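Local structure of putative O-GlcNAcase nagJ (Clostridium perfringens, 6PV5) at residues A[309-322]-A[356-368]. The protein probably acts as a hexosaminidase of glycoside hydrolase family 84, this chain comprising its N-terminal, catalytic and post-catalytic regions. Sequence-based numbering, arbitrary orientation.
With EDO (1,2-ethanediol), chain F.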
ATOM      1  N   ARG A 309      -0.677 -30.531  -7.633  1.00 59.75           N
ATOM      2  CA  ARG A 309       0.405 -30.419  -6.678  1.00 57.06           C
ATOM      3  C   ARG A 309       1.705 -30.860  -7.340  1.00 51.12           C
ATOM      4  O   ARG A 309       2.607 -31.347  -6.668  1.00 48.38           O
ATOM      5  CB  ARG A 309       0.085 -31.284  -5.459  1.00 57.97           C
ATOM      6  CG  ARG A 309       0.727 -30.784  -4.177  1.00 63.11           C
ATOM      7  CD  ARG A 309      -0.195 -30.956  -2.991  1.00 63.77           C
ATOM      8  NE  ARG A 309       0.277 -30.048  -1.960  1.00 62.96           N
ATOM      9  CZ  ARG A 309      -0.380 -28.980  -1.529  1.00 66.27           C
ATOM     10  NH1 ARG A 309      -1.566 -28.678  -2.030  1.00 60.89           N
ATOM     11  NH2 ARG A 309       0.152 -28.225  -0.585  1.00 72.35           N
ATOM     12  N   SER A 310       1.790 -30.709  -8.664  1.00 51.99           N
ATOM     13  CA  SER A 310       3.028 -31.065  -9.339  1.00 49.89           C
ATOM     14  C   SER A 310       3.907 -29.835  -9.489  1.00 41.84           C
ATOM     15  O   SER A 310       3.677 -29.008 -10.368  1.00 42.45           O
ATOM     16  CB  SER A 310       2.826 -31.739 -10.665  1.00 56.92           C
ATOM     17  OG  SER A 310       4.093 -31.938 -11.304  1.00 55.86           O
ATOM     18  N   GLY A 311       4.920 -29.761  -8.622  1.00 43.09           N
ATOM     19  CA  GLY A 311       5.890 -28.682  -8.617  1.00 37.18           C
ATOM     20  C   GLY A 311       6.728 -28.689  -9.891  1.00 38.89           C
ATOM     21  O   GLY A 311       7.044 -27.627 -10.421  1.00 41.15           O
ATOM     22  N   VAL A 312       7.105 -29.888 -10.361  1.00 40.76           N
ATOM     23  CA  VAL A 312       8.021 -29.983 -11.493  1.00 40.81           C
ATOM     24  C   VAL A 312       7.323 -29.426 -12.737  1.00 36.97           C
ATOM     25  O   VAL A 312       7.845 -28.527 -13.384  1.00 37.17           O
ATOM     26  CB  VAL A 312       8.581 -31.411 -11.687  1.00 44.90           C
ATOM     27  CG1 VAL A 312       9.365 -31.558 -12.998  1.00 41.08           C
ATOM     28  CG2 VAL A 312       9.465 -31.823 -10.514  1.00 39.36           C
ATOM     29  N   GLN A 313       6.098 -29.894 -12.998  1.00 39.80           N
ATOM     30  CA  GLN A 313       5.327 -29.520 -14.178  1.00 42.96           C
ATOM     31  C   GLN A 313       4.992 -28.032 -14.173  1.00 46.11           C
ATOM     32  O   GLN A 313       5.072 -27.380 -15.218  1.00 48.39           O
ATOM     33  CB  GLN A 313       4.076 -30.394 -14.305  1.00 45.63           C
ATOM     34  CG  GLN A 313       4.419 -31.856 -14.566  1.00 47.35           C
ATOM     35  CD  GLN A 313       3.269 -32.832 -14.506  1.00 52.77           C
ATOM     36  OE1 GLN A 313       2.463 -32.835 -13.579  1.00 60.30           O
ATOM     37  NE2 GLN A 313       3.206 -33.710 -15.490  1.00 53.66           N
ATOM     38  N   GLN A 314       4.647 -27.485 -12.995  1.00 41.02           N
ATOM     39  CA  GLN A 314       4.320 -26.066 -12.914  1.00 37.70           C
ATOM     40  C   GLN A 314       5.562 -25.216 -13.191  1.00 36.97           C
ATOM     41  O   GLN A 314       5.489 -24.204 -13.885  1.00 34.70           O
ATOM     42  CB  GLN A 314       3.686 -25.695 -11.566  1.00 37.92           C
ATOM     43  CG  GLN A 314       2.354 -26.390 -11.289  1.00 37.73           C
ATOM     44  CD  GLN A 314       1.862 -26.179  -9.875  1.00 41.02           C
ATOM     45  OE1 GLN A 314       2.408 -25.387  -9.106  1.00 39.55           O
ATOM     46  NE2 GLN A 314       0.786 -26.867  -9.528  1.00 39.33           N
ATOM     47  N   ALA A 315       6.702 -25.615 -12.615  1.00 35.61           N
ATOM     48  CA  ALA A 315       7.924 -24.860 -12.803  1.00 34.32           C
ATOM     49  C   ALA A 315       8.352 -24.945 -14.267  1.00 35.20           C
ATOM     50  O   ALA A 315       8.843 -23.962 -14.829  1.00 36.53           O
ATOM     51  CB  ALA A 315       8.997 -25.366 -11.875  1.00 31.83           C
ATOM     52  N   GLU A 316       8.145 -26.117 -14.875  1.00 34.74           N
ATOM     53  CA  GLU A 316       8.538 -26.304 -16.266  1.00 42.98           C
ATOM     54  C   GLU A 316       7.726 -25.405 -17.199  1.00 39.34           C
ATOM     55  O   GLU A 316       8.313 -24.758 -18.067  1.00 41.59           O
ATOM     56  CB  GLU A 316       8.528 -27.780 -16.672  1.00 44.17           C
ATOM     57  CG  GLU A 316       9.729 -28.517 -16.112  1.00 51.80           C
ATOM     58  CD  GLU A 316       9.744 -30.007 -16.398  1.00 66.43           C
ATOM     59  OE1 GLU A 316       8.740 -30.513 -16.964  1.00 68.96           O
ATOM     60  OE2 GLU A 316      10.768 -30.660 -16.058  1.00 70.61           O
ATOM     61  N   VAL A 317       6.396 -25.348 -16.992  1.00 40.79           N
ATOM     62  CA  VAL A 317       5.531 -24.446 -17.748  1.00 39.76           C
ATOM     63  C   VAL A 317       6.083 -23.031 -17.634  1.00 38.61           C
ATOM     64  O   VAL A 317       6.197 -22.345 -18.645  1.00 40.09           O
ATOM     65  CB  VAL A 317       4.052 -24.526 -17.313  1.00 45.06           C
ATOM     66  CG1 VAL A 317       3.267 -23.269 -17.675  1.00 43.67           C
ATOM     67  CG2 VAL A 317       3.367 -25.772 -17.850  1.00 40.30           C
ATOM     68  N   LEU A 318       6.485 -22.638 -16.414  1.00 33.89           N
ATOM     69  CA  LEU A 318       7.023 -21.307 -16.163  1.00 34.97           C
ATOM     70  C   LEU A 318       8.361 -21.085 -16.877  1.00 34.76           C
ATOM     71  O   LEU A 318       8.617 -19.985 -17.371  1.00 35.76           O
ATOM     72  CB  LEU A 318       7.198 -21.072 -14.651  1.00 33.60           C
ATOM     73  CG  LEU A 318       5.928 -20.907 -13.801  1.00 38.75           C
ATOM     74  CD1 LEU A 318       6.296 -20.734 -12.329  1.00 34.36           C
ATOM     75  CD2 LEU A 318       5.103 -19.701 -14.248  1.00 32.95           C
ATOM     76  N   ASN A 319       9.259 -22.080 -16.838  1.00 34.23           N
ATOM     77  CA  ASN A 319      10.587 -21.929 -17.445  1.00 37.93           C
ATOM     78  C   ASN A 319      10.466 -21.820 -18.970  1.00 31.46           C
ATOM     79  O   ASN A 319      11.102 -20.972 -19.587  1.00 35.05           O
ATOM     80  CB  ASN A 319      11.530 -23.102 -17.132  1.00 36.35           C
ATOM     81  CG  ASN A 319      11.846 -23.305 -15.662  1.00 36.10           C
ATOM     82  OD1 ASN A 319      11.879 -22.366 -14.865  1.00 42.20           O
ATOM     83  ND2 ASN A 319      12.111 -24.546 -15.296  1.00 37.74           N
ATOM     84  N   ARG A 320       9.598 -22.644 -19.554  1.00 32.33           N
ATOM     85  CA  ARG A 320       9.328 -22.599 -20.980  1.00 34.88           C
ATOM     86  C   ARG A 320       8.758 -21.239 -21.372  1.00 40.19           C
ATOM     87  O   ARG A 320       9.221 -20.644 -22.346  1.00 38.97           O
ATOM     88  CB  ARG A 320       8.398 -23.741 -21.383  1.00 36.48           C
ATOM     89  CG  ARG A 320       8.552 -24.156 -22.843  1.00 37.74           C
ATOM     90  CD  ARG A 320       7.517 -25.200 -23.212  1.00 39.62           C
ATOM     91  NE  ARG A 320       7.277 -25.206 -24.648  1.00 41.81           N
ATOM     92  CZ  ARG A 320       6.422 -26.019 -25.250  1.00 43.64           C
ATOM     93  NH1 ARG A 320       5.740 -26.902 -24.544  1.00 44.02           N
ATOM     94  NH2 ARG A 320       6.245 -25.956 -26.558  1.00 48.21           N
ATOM     95  N   PHE A 321       7.786 -20.733 -20.588  1.00 36.02           N
ATOM     96  CA  PHE A 321       7.160 -19.460 -20.895  1.00 33.87           C
ATOM     97  C   PHE A 321       8.205 -18.358 -20.825  1.00 37.11           C
ATOM     98  O   PHE A 321       8.215 -17.445 -21.655  1.00 37.89           O
ATOM     99  CB  PHE A 321       5.963 -19.174 -19.976  1.00 37.69           C
ATOM    100  CG  PHE A 321       5.215 -17.904 -20.310  1.00 36.21           C
ATOM    101  CD1 PHE A 321       4.131 -17.925 -21.172  1.00 36.36           C
ATOM    102  CD2 PHE A 321       5.609 -16.685 -19.778  1.00 36.13           C
ATOM    103  CE1 PHE A 321       3.441 -16.755 -21.475  1.00 35.91           C
ATOM    104  CE2 PHE A 321       4.926 -15.516 -20.088  1.00 41.17           C
ATOM    105  CZ  PHE A 321       3.842 -15.552 -20.938  1.00 36.57           C
ATOM    106  N   ASN A 322       9.064 -18.445 -19.803  1.00 37.90           N
ATOM    107  CA  ASN A 322      10.123 -17.477 -19.578  1.00 38.50           C
ATOM    108  C   ASN A 322      11.100 -17.503 -20.762  1.00 45.94           C
ATOM    109  O   ASN A 322      11.594 -16.460 -21.198  1.00 43.00           O
ATOM    110  CB  ASN A 322      10.841 -17.825 -18.273  1.00 35.58           C
ATOM    111  CG  ASN A 322      11.828 -16.784 -17.814  1.00 35.63           C
ATOM    112  OD1 ASN A 322      11.510 -15.598 -17.733  1.00 41.08           O
ATOM    113  ND2 ASN A 322      13.010 -17.228 -17.433  1.00 37.30           N
ATOM    114  N   TYR A 356       6.487 -30.573  -2.707  1.00 35.77           N
ATOM    115  CA  TYR A 356       6.108 -29.614  -3.743  1.00 33.22           C
ATOM    116  C   TYR A 356       7.133 -28.484  -3.848  1.00 32.87           C
ATOM    117  O   TYR A 356       7.569 -28.127  -4.945  1.00 31.45           O
ATOM    118  CB  TYR A 356       4.657 -29.122  -3.615  1.00 33.94           C
ATOM    119  CG  TYR A 356       4.364 -27.924  -4.494  1.00 31.22           C
ATOM    120  CD1 TYR A 356       3.798 -28.081  -5.750  1.00 29.65           C
ATOM    121  CD2 TYR A 356       4.712 -26.643  -4.098  1.00 28.85           C
ATOM    122  CE1 TYR A 356       3.540 -26.993  -6.574  1.00 29.78           C
ATOM    123  CE2 TYR A 356       4.504 -25.549  -4.928  1.00 32.83           C
ATOM    124  CZ  TYR A 356       3.903 -25.723  -6.163  1.00 29.91           C
ATOM    125  OH  TYR A 356       3.690 -24.657  -6.987  1.00 29.14           O
ATOM    126  N   THR A 357       7.511 -27.912  -2.699  1.00 31.92           N
ATOM    127  CA  THR A 357       8.387 -26.751  -2.683  1.00 33.83           C
ATOM    128  C   THR A 357       9.771 -27.147  -3.183  1.00 36.81           C
ATOM    129  O   THR A 357      10.439 -26.360  -3.865  1.00 34.16           O
ATOM    130  CB  THR A 357       8.467 -26.113  -1.287  1.00 35.73           C
ATOM    131  OG1 THR A 357       7.188 -25.538  -0.997  1.00 40.21           O
ATOM    132  CG2 THR A 357       9.520 -25.028  -1.195  1.00 33.94           C
ATOM    133  N   LYS A 358      10.196 -28.355  -2.788  1.00 34.58           N
ATOM    134  CA  LYS A 358      11.504 -28.862  -3.162  1.00 43.10           C
ATOM    135  C   LYS A 358      11.589 -28.912  -4.690  1.00 35.45           C
ATOM    136  O   LYS A 358      12.480 -28.333  -5.278  1.00 36.70           O
ATOM    137  CB  LYS A 358      11.741 -30.225  -2.507  1.00 45.01           C
ATOM    138  CG  LYS A 358      13.024 -30.932  -2.912  1.00 51.04           C
ATOM    139  CD  LYS A 358      13.232 -32.245  -2.181  1.00 54.46           C
ATOM    140  CE  LYS A 358      14.508 -32.944  -2.602  1.00 62.89           C
ATOM    141  NZ  LYS A 358      15.670 -32.021  -2.562  1.00 59.08           N
ATOM    142  N   GLU A 359      10.611 -29.559  -5.308  1.00 36.84           N
ATOM    143  CA  GLU A 359      10.560 -29.749  -6.746  1.00 40.28           C
ATOM    144  C   GLU A 359      10.326 -28.423  -7.464  1.00 43.02           C
ATOM    145  O   GLU A 359      11.000 -28.137  -8.453  1.00 42.44           O
ATOM    146  CB  GLU A 359       9.485 -30.786  -7.064  1.00 44.26           C
ATOM    147  CG  GLU A 359       9.774 -32.109  -6.382  1.00 44.89           C
ATOM    148  CD  GLU A 359       8.917 -33.262  -6.854  1.00 55.69           C
ATOM    149  OE1 GLU A 359       7.899 -32.998  -7.535  1.00 57.74           O
ATOM    150  OE2 GLU A 359       9.273 -34.427  -6.533  1.00 64.09           O
ATOM    151  N   PHE A 360       9.384 -27.610  -6.955  1.00 38.06           N
ATOM    152  CA  PHE A 360       9.102 -26.328  -7.578  1.00 33.87           C
ATOM    153  C   PHE A 360      10.351 -25.444  -7.554  1.00 34.76           C
ATOM    154  O   PHE A 360      10.744 -24.904  -8.594  1.00 34.79           O
ATOM    155  CB  PHE A 360       7.839 -25.667  -7.001  1.00 32.47           C
ATOM    156  CG  PHE A 360       7.392 -24.410  -7.709  1.00 33.26           C
ATOM    157  CD1 PHE A 360       6.643 -24.470  -8.880  1.00 34.70           C
ATOM    158  CD2 PHE A 360       7.724 -23.150  -7.213  1.00 33.75           C
ATOM    159  CE1 PHE A 360       6.242 -23.301  -9.522  1.00 33.22           C
ATOM    160  CE2 PHE A 360       7.309 -21.985  -7.848  1.00 32.58           C
ATOM    161  CZ  PHE A 360       6.557 -22.064  -9.002  1.00 31.54           C
ATOM    162  N   ALA A 361      10.975 -25.298  -6.374  1.00 31.34           N
ATOM    163  CA  ALA A 361      12.091 -24.379  -6.219  1.00 32.74           C
ATOM    164  C   ALA A 361      13.332 -24.859  -6.986  1.00 36.87           C
ATOM    165  O   ALA A 361      14.058 -24.052  -7.563  1.00 39.17           O
ATOM    166  CB  ALA A 361      12.404 -24.176  -4.754  1.00 31.16           C
ATOM    167  N   GLU A 362      13.589 -26.168  -6.959  1.00 34.86           N
ATOM    168  CA  GLU A 362      14.774 -26.735  -7.588  1.00 38.47           C
ATOM    169  C   GLU A 362      14.673 -26.588  -9.103  1.00 37.51           C
ATOM    170  O   GLU A 362      15.665 -26.280  -9.741  1.00 45.48           O
ATOM    171  CB  GLU A 362      14.933 -28.209  -7.208  1.00 34.60           C
ATOM    172  N   THR A 363      13.467 -26.777  -9.663  1.00 39.94           N
ATOM    173  CA  THR A 363      13.263 -26.698 -11.101  1.00 39.02           C
ATOM    174  C   THR A 363      13.259 -25.263 -11.631  1.00 40.44           C
ATOM    175  O   THR A 363      13.671 -25.042 -12.762  1.00 39.71           O
ATOM    176  CB  THR A 363      11.958 -27.385 -11.508  1.00 41.49           C
ATOM    177  OG1 THR A 363      11.992 -28.653 -10.874  1.00 37.83           O
ATOM    178  CG2 THR A 363      11.784 -27.556 -13.000  1.00 41.52           C
ATOM    179  N   LEU A 364      12.783 -24.287 -10.847  1.00 41.31           N
ATOM    180  CA  LEU A 364      12.384 -22.994 -11.394  1.00 34.70           C
ATOM    181  C   LEU A 364      13.599 -22.110 -11.654  1.00 36.67           C
ATOM    182  O   LEU A 364      14.400 -21.927 -10.751  1.00 37.56           O
ATOM    183  CB  LEU A 364      11.453 -22.310 -10.385  1.00 34.39           C
ATOM    184  CG  LEU A 364      10.812 -21.003 -10.852  1.00 35.84           C
ATOM    185  CD1 LEU A 364       9.785 -21.283 -11.945  1.00 30.65           C
ATOM    186  CD2 LEU A 364      10.160 -20.255  -9.683  1.00 30.50           C
ATOM    187  N   ASP A 365      13.676 -21.493 -12.854  1.00 36.11           N
ATOM    188  CA  ASP A 365      14.732 -20.551 -13.207  1.00 35.10           C
ATOM    189  C   ASP A 365      14.831 -19.392 -12.215  1.00 36.70           C
ATOM    190  O   ASP A 365      13.836 -18.729 -11.905  1.00 38.43           O
ATOM    191  CB  ASP A 365      14.454 -19.857 -14.545  1.00 40.94           C
ATOM    192  CG  ASP A 365      14.483 -20.706 -15.806  1.00 47.02           C
ATOM    193  OD1 ASP A 365      14.913 -21.885 -15.736  1.00 43.64           O
ATOM    194  OD2 ASP A 365      14.082 -20.159 -16.874  1.00 51.79           O
ATOM    195  N   LYS A 366      16.069 -19.040 -11.871  1.00 35.66           N
ATOM    196  CA  LYS A 366      16.386 -18.095 -10.812  1.00 38.67           C
ATOM    197  C   LYS A 366      15.960 -16.660 -11.125  1.00 43.33           C
ATOM    198  O   LYS A 366      15.834 -15.840 -10.207  1.00 45.62           O
ATOM    199  CB  LYS A 366      17.861 -18.170 -10.404  1.00 42.32           C
ATOM    200  CG  LYS A 366      18.260 -19.444  -9.663  1.00 47.67           C
ATOM    201  CD  LYS A 366      19.481 -19.273  -8.771  1.00 56.42           C
ATOM    202  CE  LYS A 366      20.351 -20.510  -8.626  1.00 57.77           C
ATOM    203  NZ  LYS A 366      19.555 -21.751  -8.434  1.00 65.78           N
ATOM    204  N   ASP A 367      15.737 -16.338 -12.403  1.00 42.35           N
ATOM    205  CA  ASP A 367      15.384 -14.968 -12.742  1.00 40.47           C
ATOM    206  C   ASP A 367      13.859 -14.787 -12.761  1.00 39.63           C
ATOM    207  O   ASP A 367      13.369 -13.706 -13.092  1.00 44.09           O
ATOM    208  CB  ASP A 367      16.115 -14.502 -14.007  1.00 42.54           C
ATOM    209  CG  ASP A 367      15.709 -15.235 -15.274  1.00 49.40           C
ATOM    210  OD1 ASP A 367      14.924 -16.222 -15.177  1.00 51.01           O
ATOM    211  OD2 ASP A 367      16.179 -14.817 -16.357  1.00 54.53           O
ATOM    212  N   ILE A 368      13.113 -15.852 -12.418  1.00 36.94           N
ATOM    213  CA  ILE A 368      11.671 -15.755 -12.241  1.00 36.85           C
ATOM    214  C   ILE A 368      11.394 -15.329 -10.801  1.00 36.43           C
ATOM    215  O   ILE A 368      11.940 -15.918  -9.880  1.00 35.18           O
ATOM    216  CB  ILE A 368      10.969 -17.078 -12.591  1.00 33.47           C
ATOM    217  CG1 ILE A 368      11.151 -17.442 -14.072  1.00 30.83           C
ATOM    218  CG2 ILE A 368       9.499 -17.024 -12.179  1.00 33.45           C
ATOM    219  CD1 ILE A 368      10.736 -18.867 -14.426  1.00 27.10           C
TER
HETATM  220  C1  EDO F 605       3.765 -31.813  -0.013  1.00 38.01           C
HETATM  221  O1  EDO F 605       4.492 -30.793  -0.638  1.00 40.39           O
HETATM  222  C2  EDO F 605       2.812 -32.211  -0.997  1.00 43.30           C
HETATM  223  O2  EDO F 605       3.624 -32.538  -2.099  1.00 51.76           O
HETATM  224  O   HOH W   1       6.046 -32.717  -9.967  1.00 52.03           O
HETATM  225  O   HOH W   2       5.995 -31.496  -6.519  1.00 53.57           O
HETATM  226  O   HOH W   3      11.843 -13.743 -15.725  1.00 40.16           O
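At the edge of the Tyr356 ring, Arg309 O and Gln314 CD and OE1 lie near its plane, and Phe360 CB sits over one face, offset toward the rim. The phenol crosses Gln314 at about a right angle, amide and ring planes 61° apart, and its OH donates to Gln314 OE1 (2.6 Å). The same OH also bonds Val340 N and sits over one face of Phe360, again toward the rim. The edge of Phe360 receives Gly311 O and Gln314 CB, while Leu318 CD1 reaches its CZ obliquely (3.6 Å). With CG anti to the backbone N (chi1 -173°), Phe360 enters as a knob between Gly311, Gln314, Ala315 and Leu318. Thr363 is a second knob, its CB 3.6 Å from Ala315 CB. Gly311, which has no side chain, brings its CA within 4.1 Å of Phe360 CA. Beside it, two waters link Glu359 OE1 to the N-H groups of Gly311 and Val312, at the start of helix 311-326.

At the far end, the Asn319 amide takes Asp365 N on OD1 (2.8 Å, nearly straight) and gives ND2 to Thr363 O (3.0 Å) from above the carbonyl plane, bracing the chain where helix 355-363 ends. The Asp365 carboxylate stacks on this amide, 11° from parallel. Asp365 OD2 accepts from Asn322 ND2 (3.2 Å) with its anti lone pair; ND2 also bonds Asp367 OD1. Leu318, Phe360, Leu364 and Ile368 all rest on Thr337 of strand 336-338. Neighbouring, nearly parallel helices packed outside successive strands are characteristic of the (beta/alpha)8 barrel, here the GH84 catalytic domain.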